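Local coordinates for protein putative S41 protease (Bacteroides fragilis NCTC 9343, PDB 3K50) that probably hydrolyses peptide bonds as a member of the S41 family of serine peptidases, although its physiological substrate is not established, at residues D210-R213 against R214-D218; T276-P279 against E280-Q283. One frame throughout, in Å; residues are numbered along the deposited sequence.

Contact 1 (D210-R213 against R214-D218)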
# COMPACT_ATOMS: atom_id res chain seq x y z
N ASP A 210 17.33 4.00 1.83
CA ASP A 210 18.33 4.85 1.16
C ASP A 210 17.84 5.36 -0.21
O ASP A 210 18.18 6.45 -0.61
CB ASP A 210 19.74 4.20 1.13
CG ASP A 210 20.41 4.21 2.53
OD1 ASP A 210 20.03 5.09 3.33
OD2 ASP A 210 21.28 3.37 2.85
N ASP A 211 17.07 4.55 -0.92
CA ASP A 211 16.40 5.01 -2.15
C ASP A 211 15.48 6.18 -1.79
O ASP A 211 15.38 7.15 -2.52
CB ASP A 211 15.51 3.92 -2.77
CG ASP A 211 16.28 2.81 -3.37
OD1 ASP A 211 17.45 3.03 -3.75
OD2 ASP A 211 15.71 1.69 -3.50
N LEU A 212 14.72 6.02 -0.70
CA LEU A 212 13.80 7.10 -0.26
C LEU A 212 14.58 8.39 0.09
O LEU A 212 14.20 9.49 -0.32
CB LEU A 212 12.93 6.65 0.93
CG LEU A 212 11.83 7.55 1.49
CD1 LEU A 212 10.72 7.74 0.46
CD2 LEU A 212 11.22 6.97 2.77
N ARG A 213 15.69 8.25 0.81
CA ARG A 213 16.53 9.38 1.15
C ARG A 213 17.01 10.05 -0.09
O ARG A 213 17.12 11.29 -0.14
CB ARG A 213 17.75 8.96 1.96
CG ARG A 213 17.42 8.57 3.39
CD ARG A 213 18.62 8.13 4.17
NE ARG A 213 18.23 7.81 5.57
CZ ARG A 213 18.05 6.58 6.10
NH1 ARG A 213 18.23 5.47 5.39
NH2 ARG A 213 17.66 6.43 7.36
N ARG A 214 17.36 9.25 -1.09
CA ARG A 214 17.93 9.80 -2.31
C ARG A 214 16.93 10.67 -3.04
O ARG A 214 17.31 11.68 -3.58
CB ARG A 214 18.43 8.66 -3.20
CG ARG A 214 19.19 9.15 -4.44
CD ARG A 214 20.21 8.14 -4.98
NE ARG A 214 19.69 6.77 -5.06
CZ ARG A 214 19.88 5.79 -4.17
NH1 ARG A 214 20.61 5.93 -3.05
NH2 ARG A 214 19.32 4.62 -4.41
N ALA A 215 15.67 10.22 -3.08
CA ALA A 215 14.57 10.95 -3.65
C ALA A 215 14.40 12.30 -2.91
O ALA A 215 14.26 13.36 -3.55
CB ALA A 215 13.26 10.09 -3.52
N PHE A 216 14.43 12.27 -1.57
CA PHE A 216 14.25 13.52 -0.80
C PHE A 216 15.45 14.50 -1.02
O PHE A 216 15.26 15.71 -1.13
CB PHE A 216 13.95 13.20 0.66
CG PHE A 216 12.50 12.99 0.93
CD1 PHE A 216 11.85 11.83 0.52
CD2 PHE A 216 11.75 13.96 1.53
CE1 PHE A 216 10.49 11.69 0.70
CE2 PHE A 216 10.41 13.80 1.79
CZ PHE A 216 9.77 12.67 1.37
N ARG A 217 16.67 13.99 -1.12
CA ARG A 217 17.78 14.82 -1.45
C ARG A 217 17.53 15.52 -2.82
O ARG A 217 17.79 16.71 -2.94
CB ARG A 217 19.05 13.97 -1.53
CG ARG A 217 20.36 14.79 -1.78
CD ARG A 217 21.48 13.88 -2.31
NE ARG A 217 21.03 13.20 -3.53
CZ ARG A 217 21.76 12.37 -4.27
NH1 ARG A 217 23.03 12.11 -3.96
NH2 ARG A 217 21.21 11.82 -5.36
N ASP A 218 17.05 14.78 -3.81
CA ASP A 218 16.73 15.32 -5.14
C ASP A 218 15.60 16.35 -5.04
O ASP A 218 15.65 17.41 -5.67
CB ASP A 218 16.36 14.21 -6.13
CG ASP A 218 17.55 13.31 -6.52
OD1 ASP A 218 18.73 13.65 -6.18
OD2 ASP A 218 17.29 12.27 -7.17
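R214 reaches back toward D211 because its CG lies anti to the backbone N (chi1 -174°) and the chain then bends at chi3 (46°), folding the guanidinium against the preceding turn of the helix. D211 meets it with CG beside its own backbone N, and the two side chains run alongside each other. One terminal nitrogen makes the salt bridge, with R214 NH2 2.5 Å from D211 OD1, a separation so short that it probably reflects some imprecision in these side chains. The carboxylate and guanidinium planes are turned 84° apart, so the charges meet through one atom on each side instead of as a flat, two-pronged pair. D210 O and D211 CA lie over one face of the guanidinium.

Helical backbone bonds frame this pairing, R214 N to D210 O at 3.0 Å and A215 N to D211 O at 3.1 Å. On the buried side, L212 and F216 point the same way, and L212 CD1 touches F216 CE1 at 4.0 Å. The ring edge also approaches the preceding turn, with F216 CD1 3.4 Å from L212 O. L192 of strand 187-194 and M248 of helix 239-249 pack on both L212 and F216, whereas A215 is small enough to lie close to F179 of strand 176-184. R213 extends from CG to NE, and its NH1 donates to D210 OD1 at 2.8 Å from above the carboxylate plane.

The result is an amphipathic helix within a beta-alpha-beta unit: leucine, alanine and phenylalanine suit the sheet-facing side, the D211-R214 pair lies toward solvent, and buried R213, held by D210, turns its guanidinium to the loop at 281-282. Each ion pair probably stabilises the charged forms of both partners, and the single-atom grip between D211 and R214 restrains the guanidinium less than a two-pronged one would.

Contact 2 (T276-P279 against E280-Q283)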
# COMPACT_ATOMS: atom_id res chain seq x y z
N THR A 276 9.88 10.05 17.66
CA THR A 276 9.90 11.45 17.36
C THR A 276 10.21 11.76 15.89
O THR A 276 10.58 10.87 15.11
CB THR A 276 11.02 12.15 18.17
OG1 THR A 276 12.32 11.71 17.68
CG2 THR A 276 10.85 11.88 19.64
N PHE A 277 10.03 13.03 15.52
CA PHE A 277 10.55 13.53 14.28
C PHE A 277 12.06 13.53 14.59
O PHE A 277 12.53 14.37 15.34
CB PHE A 277 10.03 14.92 13.94
CG PHE A 277 8.56 14.99 13.57
CD1 PHE A 277 8.12 14.67 12.32
CD2 PHE A 277 7.65 15.50 14.46
CE1 PHE A 277 6.77 14.78 11.97
CE2 PHE A 277 6.35 15.63 14.13
CZ PHE A 277 5.89 15.26 12.90
N ASN A 278 12.81 12.57 14.04
CA ASN A 278 14.21 12.38 14.45
C ASN A 278 15.21 12.73 13.36
O ASN A 278 15.44 11.94 12.45
CB ASN A 278 14.38 10.93 14.90
CG ASN A 278 15.74 10.62 15.49
OD1 ASN A 278 16.69 11.44 15.49
ND2 ASN A 278 15.84 9.41 16.01
N PRO A 279 15.85 13.90 13.49
CA PRO A 279 16.72 14.36 12.42
C PRO A 279 17.96 13.52 12.18
O PRO A 279 18.53 13.56 11.08
CB PRO A 279 17.05 15.81 12.83
CG PRO A 279 16.97 15.81 14.33
CD PRO A 279 15.82 14.85 14.63
N GLU A 280 18.36 12.70 13.15
CA GLU A 280 19.50 11.80 12.93
C GLU A 280 19.15 10.67 11.93
O GLU A 280 20.04 9.99 11.44
CB GLU A 280 19.97 11.19 14.25
CG GLU A 280 20.85 12.07 15.11
CD GLU A 280 20.13 13.17 15.82
OE1 GLU A 280 19.01 12.91 16.34
OE2 GLU A 280 20.69 14.30 15.90
N LEU A 281 17.87 10.46 11.70
CA LEU A 281 17.42 9.51 10.68
C LEU A 281 17.56 10.01 9.27
O LEU A 281 17.59 9.19 8.35
CB LEU A 281 15.94 9.13 10.85
CG LEU A 281 15.47 8.24 12.02
CD1 LEU A 281 13.97 8.17 11.92
CD2 LEU A 281 16.06 6.79 11.98
N ILE A 282 17.74 11.32 9.06
CA ILE A 282 17.74 11.85 7.68
C ILE A 282 18.94 11.33 6.90
O ILE A 282 18.79 10.92 5.72
CB ILE A 282 17.67 13.40 7.71
CG1 ILE A 282 16.32 13.86 8.35
CG2 ILE A 282 17.92 14.02 6.33
CD1 ILE A 282 16.23 15.33 8.63
N GLN A 283 20.11 11.37 7.52
CA GLN A 283 21.34 10.91 6.89
C GLN A 283 21.48 11.50 5.49
O GLN A 283 21.43 12.73 5.37
CB GLN A 283 21.39 9.36 6.94
CG GLN A 283 21.48 8.86 8.37
CD GLN A 283 22.74 9.31 9.09
OE1 GLN A 283 23.87 9.15 8.55
NE2 GLN A 283 22.57 9.83 10.29
O HOH W 1 20.91 13.02 9.79
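N278 O accepts from L281 N at 2.9 Å, closing a type I beta turn, while N278 OD1 takes E280 N at 3.1 Å in an Asx turn. With CG anti to its backbone N (chi1 -174°), N278 carries the carboxamide to that amide, which sits above the plane of the side-chain C=O. Asparagine suits the site because its short side chain can accept from the amide two residues on. P279 follows naturally, since its ring fixes phi near the value that the second position of such a turn needs. A further turn follows, I282 N bonding to P279 O at 3.1 Å, and a water links P279 O to Q283 N. Q283 NE2 donates almost straight to E280 O, 2.8 Å away. N278 OD1 and E280 OE1 lie 2.9 Å apart; two acceptors this close probably raise the glutamate's affinity for a proton. Packing is light: P279 CB meets I282 CD1 at 4.3 Å, and L281 CD1 lies 4.1 Å from N278 CB. This surface loop leads from strand 273-276 toward strand 292-297 and rests on helix 239-249, where Q243 touches N278 and L281, and T247 touches I282.

Contacts 1 and 2 follow one another along the chain, and their centres lie about 14 Å apart on the same side of the chain's centre. R213 joins them: its NH2 lies 2.9 Å from L281 O, a probable hydrogen bond, and its NE is 3.2 Å from I282 O, at most a weak one. NE also packs 3.8 Å from Q283 CB. The arginine thus ties helix 207-221 to the turns at 276-283 through backbone carbonyls. Helix 239-249 touches both contacts, through M248 at L212 and F216 and through Q243 at N278 and L281. Both lie in the S41 peptidase region, but neither can be identified as part of its active site.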